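Long-range contacts in GTPase activator-like protein (Chaetomium thermophilum, PDB 6SSH), which probably activates the GTPase activity of a small GTPase, this chain being the TSC2-type Rap/Ran-GAP domain of a much longer protein: residues F124-Y128 / S198-R204; G2-G6 / A191-V196; T41-G45 / R55-M59; M59-Y65 / V78-P83; S27-F33 / I106-D110. All coordinates share one frame; numbering follows the deposited sequence.

How the interactions relate
Strand 2-10 opens the chain, and interaction 2 packs it against the C-terminal helix 183-201. That contact spans nearly the whole domain and encloses interactions 3, 4 and 5. Interaction 5 sets helix 28-37 against strand 104-109, and the loop it closes contains interactions 3 and 4. These two follow one another. Interaction 3 joins the ends of the connection after strand 39-42, and interaction 4 packs the start of strand 63-68 on the turn after strand 73-78. Interaction 1 comes after interaction 5 and crosses interaction 2, because 124-128 precedes 191-196 while 198-204 follows it. All five reach the same mixed sheet.

Interaction 1. Residues F124-Y128 / S198-R204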
# COMPACT_ATOMS: atom_id res chain seq x y z
N PHE A 124 0.24 13.69 -7.09
CA PHE A 124 0.99 12.55 -7.67
C PHE A 124 0.32 11.20 -7.42
O PHE A 124 0.74 10.18 -8.01
CB PHE A 124 2.41 12.56 -7.19
CG PHE A 124 3.11 13.87 -7.46
CD1 PHE A 124 3.57 14.65 -6.41
CD2 PHE A 124 3.23 14.35 -8.76
CE1 PHE A 124 4.19 15.86 -6.64
CE2 PHE A 124 3.85 15.59 -9.00
CZ PHE A 124 4.32 16.34 -7.93
N ASN A 125 -0.80 11.18 -6.73
CA ASN A 125 -1.46 9.91 -6.50
C ASN A 125 -2.43 9.66 -7.64
O ASN A 125 -3.43 10.34 -7.77
CB ASN A 125 -2.21 9.86 -5.20
CG ASN A 125 -1.33 9.69 -3.94
OD1 ASN A 125 -1.90 9.50 -2.87
ND2 ASN A 125 -0.03 9.70 -4.06
N TYR A 126 -2.10 8.72 -8.49
CA TYR A 126 -2.92 8.44 -9.66
C TYR A 126 -3.85 7.27 -9.42
O TYR A 126 -4.94 7.30 -10.01
CB TYR A 126 -2.04 8.06 -10.84
CG TYR A 126 -1.07 9.13 -11.28
CD1 TYR A 126 -1.27 10.47 -10.98
CD2 TYR A 126 0.03 8.79 -12.05
CE1 TYR A 126 -0.34 11.43 -11.42
CE2 TYR A 126 0.97 9.73 -12.46
CZ TYR A 126 0.77 11.04 -12.15
OH TYR A 126 1.69 11.98 -12.60
N VAL A 127 -3.47 6.27 -8.66
CA VAL A 127 -4.20 5.01 -8.51
C VAL A 127 -4.17 4.56 -7.08
O VAL A 127 -3.08 4.56 -6.46
CB VAL A 127 -3.51 3.86 -9.35
CG1 VAL A 127 -4.27 2.53 -9.19
CG2 VAL A 127 -3.44 4.25 -10.84
N TYR A 128 -5.32 4.13 -6.56
CA TYR A 128 -5.44 3.42 -5.29
C TYR A 128 -6.00 2.02 -5.58
O TYR A 128 -7.00 1.86 -6.30
CB TYR A 128 -6.38 4.14 -4.30
CG TYR A 128 -5.88 5.51 -3.91
CD1 TYR A 128 -6.48 6.64 -4.43
CD2 TYR A 128 -4.74 5.64 -3.10
CE1 TYR A 128 -6.06 7.89 -4.11
CE2 TYR A 128 -4.29 6.91 -2.78
CZ TYR A 128 -4.93 8.00 -3.31
OH TYR A 128 -4.52 9.32 -3.02
N SER A 198 1.41 4.46 -14.86
CA SER A 198 1.65 5.76 -14.22
C SER A 198 2.88 6.44 -14.76
O SER A 198 2.86 7.64 -14.96
CB SER A 198 1.79 5.60 -12.74
OG SER A 198 0.55 5.27 -12.12
N LEU A 199 3.91 5.67 -15.09
CA LEU A 199 5.09 6.29 -15.66
C LEU A 199 4.83 6.94 -16.96
O LEU A 199 5.37 7.99 -17.29
CB LEU A 199 6.22 5.28 -15.75
CG LEU A 199 6.77 4.84 -14.41
CD1 LEU A 199 7.65 3.61 -14.59
CD2 LEU A 199 7.54 5.97 -13.74
N VAL A 200 3.98 6.34 -17.81
CA VAL A 200 3.58 6.97 -19.05
C VAL A 200 2.67 8.15 -18.80
O VAL A 200 2.83 9.23 -19.39
CB VAL A 200 2.87 5.95 -19.99
CG1 VAL A 200 2.24 6.65 -21.21
CG2 VAL A 200 3.87 4.88 -20.37
N TRP A 201 1.72 7.96 -17.90
CA TRP A 201 0.72 9.00 -17.66
C TRP A 201 1.38 10.27 -17.06
O TRP A 201 0.91 11.39 -17.32
CB TRP A 201 -0.39 8.39 -16.77
CG TRP A 201 -1.80 8.90 -17.01
CD1 TRP A 201 -2.60 8.65 -18.07
CD2 TRP A 201 -2.57 9.72 -16.10
NE1 TRP A 201 -3.82 9.29 -17.90
CE2 TRP A 201 -3.82 9.93 -16.70
CE3 TRP A 201 -2.32 10.28 -14.84
CZ2 TRP A 201 -4.82 10.70 -16.09
CZ3 TRP A 201 -3.30 11.04 -14.25
CH2 TRP A 201 -4.54 11.24 -14.87
N ALA A 202 2.47 10.12 -16.36
CA ALA A 202 3.19 11.26 -15.75
C ALA A 202 3.64 12.25 -16.85
O ALA A 202 3.93 13.42 -16.55
CB ALA A 202 4.36 10.80 -14.92
N ASN A 203 3.64 11.83 -18.11
CA ASN A 203 4.01 12.71 -19.25
C ASN A 203 2.87 13.47 -19.90
O ASN A 203 3.08 14.28 -20.83
CB ASN A 203 4.66 11.88 -20.37
CG ASN A 203 5.89 11.18 -19.93
OD1 ASN A 203 6.82 11.81 -19.46
ND2 ASN A 203 5.91 9.86 -20.08
N ARG A 204 1.64 13.19 -19.50
CA ARG A 204 0.49 13.77 -20.20
C ARG A 204 0.59 15.30 -20.25
O ARG A 204 1.19 15.91 -19.35
CB ARG A 204 -0.81 13.34 -19.50
CG ARG A 204 -1.01 14.07 -18.17
CD ARG A 204 -1.95 13.33 -17.24
NE ARG A 204 -2.06 13.95 -15.90
CZ ARG A 204 -1.07 14.04 -15.00
NH1 ARG A 204 0.14 13.57 -15.26
NH2 ARG A 204 -1.29 14.59 -13.81
O HOH W 1 1.24 14.58 -11.77
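Tyr126, in the loop just before strand 127-134, passes Ser198 of helix 183-201 with their CA atoms 7.0 Å apart. With CG anti to the carbonyl carbon (chi1 -61°), the Tyr126 ring lies against Ser198, Trp201 and Ala202. Trp201, in one of its two conformers, turns an edge to one face of this ring in a T-shaped pair, with six-membered ring centroids 5.1 Å apart and planes at 73°. Phe124 O lies off-centre over the opposite face. Ser198 OG sits at the ring edge, 3.6 Å from Tyr126 CD2, but its hydrogen bond goes to Ala194 O. The contact packs the C-terminal helix on the start of strand 127-134, an inner strand of the mixed sheet in this alpha/beta GAP domain. A type I turn runs from Trp201 to Arg204. It brings Arg204 CD over the indole, and Arg204 NH1 donates to Trp201 O at 3.1 Å. A water bridges the polar ends, 2.8 Å from Tyr126 OH and 3.3 Å from Arg204 NH2.

Interaction 2. Residues G2-G6 / A191-V196; sequences GHKVG and ALNASV
His3 and Ser195 lead this contact between strand 2-10 and the C-terminal helix 183-201. It is helix-on-sheet packing in an alpha/beta domain: the axes of strand 2-6 and helix 191-196 approach to 9.3 Å, and their directions differ by 112°. Ala191 and Ser195, one helical turn apart, both direct their CB atoms at the strand. His3 meets three residues of the helix. Its ND1 is 2.6 Å from Ser195 OG, a short hydrogen bond in which either atom could be the donor. The hydroxyl lies near the ring plane, at the edge. It is put there by OG standing anti to the Ser195 backbone N (chi1 -176°), in one of two modelled conformers. Leu192, also modelled twice, lays CD1 over one face of the imidazole, 3.4 Å from His3 NE2. Val196 CG2 reaches His3 CE1 obliquely at 4.0 Å. The next residue, Lys4, turns its side chain away from the helix and, in one of its two conformers, forms a salt bridge with Asp102. Its backbone still takes part: Lys4 N donates to a water at 3.0 Å, and that water is also hydrogen-bonded to Ser195 OG. The hydroxyl thus meets His3 directly and Lys4 N through the water. Val5 points back to the helix and also packs on Ile106 of the neighbouring strand. Its CG1 branch lies 4.2 Å from Ala191 CB.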
# COMPACT_ATOMS: atom_id res chain seq x y z
N GLY A 2 12.79 -0.24 -11.27
CA GLY A 2 12.39 -0.24 -9.88
C GLY A 2 11.19 0.64 -9.64
O GLY A 2 11.11 1.77 -10.14
N HIS A 3 10.25 0.10 -8.88
CA HIS A 3 9.01 0.75 -8.56
C HIS A 3 8.90 0.93 -7.06
O HIS A 3 9.51 0.21 -6.29
CB HIS A 3 7.81 -0.10 -9.05
CG HIS A 3 7.82 -0.40 -10.51
ND1 HIS A 3 7.33 0.48 -11.44
CD2 HIS A 3 8.37 -1.43 -11.19
CE1 HIS A 3 7.51 -0.03 -12.64
NE2 HIS A 3 8.12 -1.19 -12.52
N LYS A 4 8.08 1.88 -6.69
CA LYS A 4 7.76 2.19 -5.31
C LYS A 4 6.25 2.31 -5.15
O LYS A 4 5.58 3.06 -5.92
CB LYS A 4 8.54 3.43 -4.80
CG LYS A 4 8.32 4.73 -5.58
CD LYS A 4 9.35 5.81 -5.15
CE LYS A 4 9.26 7.07 -5.97
NZ LYS A 4 8.05 7.85 -5.64
N VAL A 5 5.70 1.60 -4.18
CA VAL A 5 4.29 1.51 -4.01
C VAL A 5 3.92 1.65 -2.54
O VAL A 5 4.46 0.93 -1.70
CB VAL A 5 3.79 0.16 -4.58
CG1 VAL A 5 2.31 -0.02 -4.33
CG2 VAL A 5 4.06 0.00 -6.09
N GLY A 6 3.00 2.53 -2.21
CA GLY A 6 2.60 2.68 -0.84
C GLY A 6 1.68 1.60 -0.36
O GLY A 6 0.98 0.93 -1.20
N ALA A 191 -0.55 -3.66 -8.90
CA ALA A 191 0.31 -2.52 -8.56
C ALA A 191 1.40 -2.36 -9.60
O ALA A 191 1.73 -1.21 -10.00
CB ALA A 191 0.90 -2.73 -7.19
N LEU A 192 2.00 -3.44 -10.08
CA LEU A 192 3.01 -3.35 -11.11
C LEU A 192 2.43 -2.74 -12.39
O LEU A 192 3.01 -1.85 -12.99
CB LEU A 192 3.61 -4.72 -11.38
CG LEU A 192 4.83 -4.72 -12.32
CD1 LEU A 192 5.91 -3.74 -11.86
CD2 LEU A 192 5.36 -6.15 -12.37
N ASN A 193 1.29 -3.23 -12.85
CA ASN A 193 0.68 -2.71 -14.03
C ASN A 193 0.33 -1.23 -13.84
O ASN A 193 0.58 -0.41 -14.70
CB ASN A 193 -0.56 -3.55 -14.37
CG ASN A 193 -0.18 -4.98 -14.86
OD1 ASN A 193 0.95 -5.22 -15.24
ND2 ASN A 193 -1.10 -5.90 -14.78
N ALA A 194 -0.24 -0.90 -12.70
CA ALA A 194 -0.57 0.50 -12.43
C ALA A 194 0.67 1.39 -12.43
O ALA A 194 0.60 2.55 -12.88
CB ALA A 194 -1.28 0.62 -11.10
N SER A 195 1.77 0.86 -11.93
CA SER A 195 2.98 1.66 -11.88
C SER A 195 3.52 1.91 -13.29
O SER A 195 3.95 3.03 -13.63
CB SER A 195 4.03 0.96 -11.04
OG SER A 195 5.17 1.80 -10.92
N VAL A 196 3.52 0.87 -14.13
CA VAL A 196 3.95 1.02 -15.50
C VAL A 196 3.09 2.06 -16.22
O VAL A 196 3.59 2.96 -16.91
CB VAL A 196 4.03 -0.33 -16.20
CG1 VAL A 196 4.35 -0.17 -17.64
CG2 VAL A 196 5.08 -1.22 -15.52
O HOH W 2 7.00 3.57 -8.93

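Interaction 3. Residues T41-G45 / R55-M59; sequences TRLKG and RVNDM
Asp58 OD2 takes a hydrogen bond from Arg42 NH2 at 2.9 Å and has Lys44 NZ as a second, long salt-bridge partner at 3.9 Å. Arg42 holds the carboxylate end-on, with one nitrogen to each oxygen. Arg42 NH1 donates to Asp58 OD1 at 2.8 Å, nearly straight at 173°. The NH2 bond uses the syn lone pair of OD2. The guanidinium and carboxylate planes stay 43° apart, so the two groups are far from coplanar. Arg42 NH1 has another acceptor in Gln62 O. The Lys44 side chain crosses that of Asp58 at about a right angle: its CB passes OD1, and a bend at chi3 (-78°) brings Lys44 CE to 3.4 Å from Asp58 OD2. The two positive side chains probably favour the charged form of the carboxylate. The backbones are also joined. Gly45 N donates to Arg55 O at 2.9 Å, in the carbonyl plane and on a lone pair. Arg55 CA comes 3.3 Å from Leu43 O in a CA-H...O contact. Gly45 has a positive phi, which glycine adopts easily. Arg55 NE, in one of two conformers, is bonded to Ala46 O, while Asp54 accepts from the backbone N of Val56, Asn57 and Met59. The whole is a surface salt-bridge network at the neck of the long connection between the adjacent antiparallel strands 39-42 and 63-68.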
# COMPACT_ATOMS: atom_id res chain seq x y z
N THR A 41 12.73 -6.82 4.87
CA THR A 41 14.07 -6.41 4.49
C THR A 41 14.55 -5.29 5.41
O THR A 41 13.81 -4.32 5.63
CB THR A 41 14.06 -5.99 3.03
OG1 THR A 41 13.54 -7.09 2.26
CG2 THR A 41 15.45 -5.73 2.51
N ARG A 42 15.75 -5.45 5.97
CA ARG A 42 16.34 -4.46 6.87
C ARG A 42 16.79 -3.23 6.08
O ARG A 42 17.45 -3.34 5.05
CB ARG A 42 17.53 -5.10 7.60
CG ARG A 42 18.14 -4.22 8.70
CD ARG A 42 17.27 -4.21 10.00
NE ARG A 42 17.89 -3.39 11.05
CZ ARG A 42 17.86 -2.04 11.03
NH1 ARG A 42 17.19 -1.32 10.11
NH2 ARG A 42 18.52 -1.41 12.01
N LEU A 43 16.46 -2.04 6.59
CA LEU A 43 16.78 -0.81 5.86
C LEU A 43 18.16 -0.19 6.18
O LEU A 43 18.78 0.37 5.29
CB LEU A 43 15.70 0.25 6.11
CG LEU A 43 14.39 -0.07 5.35
CD1 LEU A 43 13.30 0.81 5.87
CD2 LEU A 43 14.61 0.18 3.84
N LYS A 44 18.65 -0.33 7.41
CA LYS A 44 19.91 0.32 7.77
C LYS A 44 21.04 -0.34 7.05
O LYS A 44 21.21 -1.55 7.14
CB LYS A 44 20.12 0.29 9.28
CG LYS A 44 21.41 1.02 9.67
CD LYS A 44 21.68 0.98 11.16
CE LYS A 44 20.80 1.99 11.87
NZ LYS A 44 21.19 2.02 13.35
N GLY A 45 21.85 0.44 6.34
CA GLY A 45 22.94 -0.14 5.57
C GLY A 45 22.53 -0.90 4.34
O GLY A 45 23.35 -1.62 3.74
N ARG A 55 18.23 4.76 4.91
CA ARG A 55 19.20 3.68 5.12
C ARG A 55 20.25 4.04 6.21
O ARG A 55 21.16 3.25 6.49
CB ARG A 55 19.83 3.28 3.78
CG ARG A 55 20.84 4.24 3.22
CD ARG A 55 21.32 3.81 1.85
NE ARG A 55 22.14 2.61 1.95
CZ ARG A 55 23.37 2.59 2.46
NH1 ARG A 55 23.94 3.71 2.87
NH2 ARG A 55 24.04 1.46 2.52
N VAL A 56 20.15 5.21 6.81
CA VAL A 56 21.18 5.69 7.78
C VAL A 56 20.78 5.50 9.21
O VAL A 56 21.52 4.94 10.01
CB VAL A 56 21.50 7.18 7.50
CG1 VAL A 56 22.61 7.69 8.44
CG2 VAL A 56 21.95 7.32 6.12
N ASN A 57 19.62 6.02 9.59
CA ASN A 57 19.23 6.10 10.96
C ASN A 57 17.89 5.53 11.31
O ASN A 57 17.34 5.81 12.37
CB ASN A 57 19.18 7.58 11.48
CG ASN A 57 20.45 8.38 11.23
OD1 ASN A 57 21.49 8.10 11.83
ND2 ASN A 57 20.35 9.42 10.40
N ASP A 58 17.32 4.70 10.42
CA ASP A 58 16.02 4.06 10.67
C ASP A 58 14.90 5.06 10.91
O ASP A 58 13.92 4.73 11.53
CB ASP A 58 16.07 3.04 11.80
CG ASP A 58 16.93 1.82 11.49
OD1 ASP A 58 17.01 1.44 10.29
OD2 ASP A 58 17.52 1.23 12.46
N MET A 59 15.01 6.22 10.30
CA MET A 59 13.99 7.23 10.47
C MET A 59 12.63 6.78 9.94
O MET A 59 11.57 7.19 10.45
CB MET A 59 14.42 8.50 9.72
CG MET A 59 13.36 9.59 9.83
SD MET A 59 13.98 11.11 9.03
CE MET A 59 13.89 10.79 7.32

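Interaction 4. Residues M59-Y65 / V78-P83; sequences MDGQYTY and VTTQMP. With EDO (1,2-ethanediol), chain B; EDO (1,2-ethanediol), chain E.
Gln81 reaches from the 3-10 turn after strand 73-78 toward Tyr63 and Tyr65. Its CB lies 3.6 Å from Tyr63 O, and CG stays near the same oxygen. The chain bends at chi2 (-65°), which brings the amide back alongside strand 63-68. CD faces both oxygens of an ethanediol. Gln81 NE2 donates to Tyr63 O at 3.3 Å, from well above the carbonyl plane and not on a lone pair. Gln81 NE2 also donates to O2 of the ethanediol at 2.8 Å, almost straight at 175°. Gln81 OE1 accepts from O1 of the same molecule at 2.6 Å. It sits at the edge of the Tyr65 ring, with Gln81 OE1 3.7 Å from Tyr65 CE1 and the ring and amide planes 86° apart. A second ethanediol joins Gln81 O to the backbone N atoms of Gln62 and Tyr63. Beside it, Gly61 has no side chain to hold the two segments apart, and its CA makes a CA-H...O contact of 3.6 Å with Gln81 O. Pro83 CD packs 3.3 Å from Gly61 N. Strands 63-68 and 73-78 form a beta hairpin, and these residues meet at its open end. There a water accepts from Val78 N and donates to Thr64 OG1, which is also bonded to Phe76 O. The protein supplies one direct hydrogen bond across this contact; much of the remaining polar bridging uses water or diols, the latter probably from the crystallisation liquor.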
# COMPACT_ATOMS: atom_id res chain seq x y z
N MET A 59 15.01 6.22 10.30
CA MET A 59 13.99 7.23 10.47
C MET A 59 12.63 6.78 9.94
O MET A 59 11.57 7.19 10.45
CB MET A 59 14.42 8.50 9.72
CG MET A 59 13.36 9.59 9.83
SD MET A 59 13.98 11.11 9.03
CE MET A 59 13.89 10.79 7.32
N ASP A 60 12.65 5.94 8.89
CA ASP A 60 11.43 5.43 8.29
C ASP A 60 11.12 4.01 8.78
O ASP A 60 10.28 3.31 8.17
CB ASP A 60 11.55 5.45 6.78
CG ASP A 60 11.69 6.85 6.25
OD1 ASP A 60 10.89 7.75 6.66
OD2 ASP A 60 12.60 7.14 5.50
N GLY A 61 11.74 3.57 9.87
CA GLY A 61 11.55 2.24 10.38
C GLY A 61 12.75 1.35 10.11
O GLY A 61 13.53 1.65 9.22
N GLN A 62 12.83 0.27 10.85
CA GLN A 62 13.90 -0.70 10.68
C GLN A 62 13.72 -1.61 9.47
O GLN A 62 14.71 -2.07 8.88
CB GLN A 62 14.12 -1.52 11.95
CG GLN A 62 14.55 -0.68 13.13
CD GLN A 62 14.62 -1.48 14.37
OE1 GLN A 62 14.52 -2.72 14.35
NE2 GLN A 62 14.76 -0.81 15.51
N TYR A 63 12.49 -1.86 9.07
CA TYR A 63 12.16 -2.83 8.02
C TYR A 63 11.13 -2.32 7.04
O TYR A 63 10.27 -1.55 7.39
CB TYR A 63 11.63 -4.12 8.63
CG TYR A 63 12.64 -4.86 9.43
CD1 TYR A 63 12.73 -4.67 10.82
CD2 TYR A 63 13.54 -5.76 8.85
CE1 TYR A 63 13.70 -5.30 11.59
CE2 TYR A 63 14.49 -6.43 9.62
CZ TYR A 63 14.57 -6.18 10.97
OH TYR A 63 15.50 -6.84 11.74
N THR A 64 11.22 -2.79 5.79
CA THR A 64 10.11 -2.70 4.86
C THR A 64 9.92 -4.08 4.21
O THR A 64 10.57 -5.04 4.61
CB THR A 64 10.31 -1.58 3.89
OG1 THR A 64 9.02 -1.38 3.29
CG2 THR A 64 11.35 -1.85 2.87
N TYR A 65 8.99 -4.14 3.28
CA TYR A 65 8.75 -5.30 2.48
C TYR A 65 9.14 -4.98 1.03
O TYR A 65 8.83 -3.90 0.53
CB TYR A 65 7.26 -5.73 2.57
CG TYR A 65 6.90 -6.29 3.92
CD1 TYR A 65 6.50 -5.44 4.95
CD2 TYR A 65 7.02 -7.64 4.21
CE1 TYR A 65 6.24 -5.94 6.19
CE2 TYR A 65 6.74 -8.16 5.43
CZ TYR A 65 6.33 -7.29 6.43
OH TYR A 65 6.04 -7.83 7.67
N VAL A 78 5.33 1.18 3.53
CA VAL A 78 4.27 0.64 4.38
C VAL A 78 4.12 1.58 5.59
O VAL A 78 4.99 1.60 6.46
CB VAL A 78 4.55 -0.77 4.84
CG1 VAL A 78 3.38 -1.32 5.62
CG2 VAL A 78 4.88 -1.68 3.60
N THR A 79 3.07 2.35 5.65
CA THR A 79 2.98 3.39 6.69
C THR A 79 2.99 2.78 8.07
O THR A 79 3.57 3.38 8.96
CB THR A 79 1.83 4.35 6.43
OG1 THR A 79 0.60 3.62 6.36
CG2 THR A 79 2.06 5.13 5.14
N THR A 80 2.45 1.59 8.30
CA THR A 80 2.46 0.96 9.60
C THR A 80 3.90 0.49 9.99
O THR A 80 4.13 0.24 11.18
CB THR A 80 1.51 -0.20 9.75
OG1 THR A 80 1.79 -1.18 8.71
CG2 THR A 80 0.03 0.24 9.63
N GLN A 81 4.81 0.37 9.02
CA GLN A 81 6.24 0.04 9.33
C GLN A 81 7.02 1.26 9.80
O GLN A 81 8.17 1.13 10.23
CB GLN A 81 6.92 -0.58 8.09
CG GLN A 81 6.45 -1.97 7.74
CD GLN A 81 6.76 -3.05 8.76
OE1 GLN A 81 5.92 -3.79 9.17
NE2 GLN A 81 8.02 -3.11 9.21
N MET A 82 6.47 2.45 9.58
CA MET A 82 7.16 3.71 9.83
C MET A 82 6.82 4.20 11.22
O MET A 82 5.67 4.13 11.64
CB MET A 82 6.76 4.75 8.80
CG MET A 82 7.04 4.32 7.35
SD MET A 82 6.29 5.49 6.22
CE MET A 82 6.54 4.63 4.62
N PRO A 83 7.81 4.73 11.96
CA PRO A 83 7.53 5.17 13.34
C PRO A 83 6.61 6.38 13.36
O PRO A 83 6.62 7.23 12.49
CB PRO A 83 8.92 5.53 13.90
CG PRO A 83 9.78 5.63 12.75
CD PRO A 83 9.23 4.92 11.57
C1 EDO B . 9.72 -0.54 12.92
O1 EDO B . 11.10 -0.11 13.10
C2 EDO B . 9.60 -1.55 11.79
O2 EDO B . 9.95 -0.98 10.54
C1 EDO E . 6.93 -6.68 11.26
O1 EDO E . 6.10 -6.21 10.15
C2 EDO E . 8.43 -6.34 11.25
O2 EDO E . 8.72 -4.93 11.27
O HOH W 3 7.94 0.94 4.46

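Interaction 5. Residues S27-F33 / I106-D110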
# COMPACT_ATOMS: atom_id res chain seq x y z
N SER A 27 -4.45 -5.27 11.16
CA SER A 27 -5.08 -6.51 11.61
C SER A 27 -4.20 -7.71 11.28
O SER A 27 -3.31 -7.63 10.46
CB SER A 27 -6.40 -6.69 10.87
OG SER A 27 -6.07 -6.91 9.48
N PRO A 28 -4.51 -8.86 11.89
CA PRO A 28 -3.72 -10.05 11.59
C PRO A 28 -3.76 -10.40 10.10
O PRO A 28 -2.70 -10.76 9.55
CB PRO A 28 -4.39 -11.13 12.44
CG PRO A 28 -4.87 -10.33 13.68
CD PRO A 28 -5.39 -9.05 13.07
N ASP A 29 -4.90 -10.29 9.45
CA ASP A 29 -4.95 -10.62 8.02
C ASP A 29 -4.13 -9.64 7.19
O ASP A 29 -3.46 -10.03 6.22
CB ASP A 29 -6.40 -10.64 7.51
CG ASP A 29 -7.18 -11.85 7.93
OD1 ASP A 29 -6.60 -12.89 8.31
OD2 ASP A 29 -8.42 -11.72 7.87
N TYR A 30 -4.15 -8.37 7.58
CA TYR A 30 -3.31 -7.38 6.92
C TYR A 30 -1.83 -7.70 7.03
O TYR A 30 -1.06 -7.66 6.06
CB TYR A 30 -3.60 -5.99 7.53
CG TYR A 30 -2.54 -4.95 7.24
CD1 TYR A 30 -2.45 -4.27 6.05
CD2 TYR A 30 -1.61 -4.62 8.22
CE1 TYR A 30 -1.49 -3.30 5.83
CE2 TYR A 30 -0.68 -3.66 8.02
CZ TYR A 30 -0.59 -2.99 6.85
OH TYR A 30 0.35 -2.02 6.62
N HIS A 31 -1.42 -8.11 8.24
CA HIS A 31 -0.02 -8.50 8.44
C HIS A 31 0.38 -9.74 7.65
O HIS A 31 1.46 -9.84 7.12
CB HIS A 31 0.32 -8.60 9.93
CG HIS A 31 0.46 -7.24 10.55
ND1 HIS A 31 1.57 -6.46 10.33
CD2 HIS A 31 -0.39 -6.49 11.28
CE1 HIS A 31 1.40 -5.28 10.92
NE2 HIS A 31 0.23 -5.27 11.52
N ARG A 32 -0.52 -10.73 7.56
CA ARG A 32 -0.21 -11.92 6.76
C ARG A 32 -0.14 -11.53 5.28
O ARG A 32 0.68 -12.03 4.54
CB ARG A 32 -1.21 -13.01 7.01
CG ARG A 32 -0.95 -13.74 8.32
CD ARG A 32 -1.89 -14.97 8.42
NE ARG A 32 -3.22 -14.54 8.80
CZ ARG A 32 -3.64 -14.39 10.06
NH1 ARG A 32 -2.83 -14.65 11.08
NH2 ARG A 32 -4.87 -13.94 10.31
N PHE A 33 -0.96 -10.58 4.86
CA PHE A 33 -0.93 -10.07 3.49
C PHE A 33 0.42 -9.41 3.21
O PHE A 33 1.03 -9.67 2.17
CB PHE A 33 -2.07 -9.08 3.29
CG PHE A 33 -1.90 -8.14 2.13
CD1 PHE A 33 -2.10 -8.59 0.84
CD2 PHE A 33 -1.56 -6.79 2.32
CE1 PHE A 33 -1.92 -7.74 -0.21
CE2 PHE A 33 -1.41 -5.96 1.22
CZ PHE A 33 -1.62 -6.44 -0.01
N ILE A 106 -1.57 1.08 -2.32
CA ILE A 106 -2.45 0.00 -1.86
C ILE A 106 -3.07 0.44 -0.57
O ILE A 106 -2.32 0.91 0.36
CB ILE A 106 -1.67 -1.29 -1.68
CG1 ILE A 106 -1.07 -1.72 -3.02
CG2 ILE A 106 -2.52 -2.39 -1.04
CD1 ILE A 106 0.04 -2.74 -2.89
N VAL A 107 -4.39 0.34 -0.40
CA VAL A 107 -5.09 0.75 0.78
C VAL A 107 -5.81 -0.43 1.39
O VAL A 107 -6.62 -1.08 0.68
CB VAL A 107 -6.13 1.84 0.43
CG1 VAL A 107 -6.94 2.26 1.66
CG2 VAL A 107 -5.45 3.07 -0.14
N TRP A 108 -5.52 -0.81 2.61
CA TRP A 108 -6.25 -1.85 3.32
C TRP A 108 -7.31 -1.14 4.13
O TRP A 108 -7.04 -0.53 5.17
CB TRP A 108 -5.30 -2.69 4.18
CG TRP A 108 -6.04 -3.86 4.79
CD1 TRP A 108 -7.00 -3.85 5.73
CD2 TRP A 108 -5.89 -5.26 4.39
NE1 TRP A 108 -7.46 -5.14 5.99
CE2 TRP A 108 -6.76 -6.01 5.18
CE3 TRP A 108 -5.07 -5.91 3.49
CZ2 TRP A 108 -6.87 -7.41 5.06
CZ3 TRP A 108 -5.15 -7.29 3.37
CH2 TRP A 108 -6.06 -8.02 4.15
N ASN A 109 -8.54 -1.13 3.61
CA ASN A 109 -9.61 -0.35 4.19
C ASN A 109 -10.40 -1.14 5.23
O ASN A 109 -11.39 -1.81 4.91
CB ASN A 109 -10.53 0.16 3.10
CG ASN A 109 -11.66 1.00 3.68
OD1 ASN A 109 -11.55 1.55 4.76
ND2 ASN A 109 -12.77 1.07 2.93
N ASP A 110 -9.98 -1.08 6.48
CA ASP A 110 -10.72 -1.61 7.59
C ASP A 110 -11.59 -0.54 8.26
O ASP A 110 -12.08 -0.76 9.36
CB ASP A 110 -9.81 -2.23 8.63
CG ASP A 110 -9.68 -3.73 8.50
OD1 ASP A 110 -10.34 -4.32 7.62
OD2 ASP A 110 -8.88 -4.32 9.24
O HOH W 4 -8.54 -6.75 8.25
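Trp108 presents one indole face to helix 28-37, with Tyr30 CA over its six-membered ring and Tyr30 CB over the ring system too. The CH-pi distance from Tyr30 CA to the centroid of the Trp108 six-membered ring is 3.8 Å. The Tyr30 ring turns an edge to the same indole in an offset edge-to-face pair, planes at 74°. The Tyr9 ring also meets Trp108, its plane about 30° from the indole. Asp110 CG lies at the Trp108 edge, in plane. Phe33 meets the indole obliquely, with Phe33 CB 3.6 Å from Trp108 CZ3. Trp108 reaches the helix because its CG stands anti to the backbone N (chi1 -173°). Farther along, Phe33 CZ touches Ile106 CG2 at 4.3 Å. This aromatic cluster packs the helix on strand 104-109 of the central sheet, the two running nearly antiparallel. Ser27 is the N-cap of helix 28-37, and its OG accepts from Tyr30 N at 3.1 Å. One water gathers the polar rim. It is hydrogen-bonded to Ser27 OG at 2.8 Å, accepts from Trp108 NE1 at 3.0 Å and donates to Asp110 OD2 at 2.6 Å. Tyr9 OH also bonds Asp110 OD2. No direct hydrogen bond crosses between the segments. Aromatic packing carries the contact, and where the helix begins the indole N-H has the water as its shorter partner beside a weak bond to Asp110 OD1.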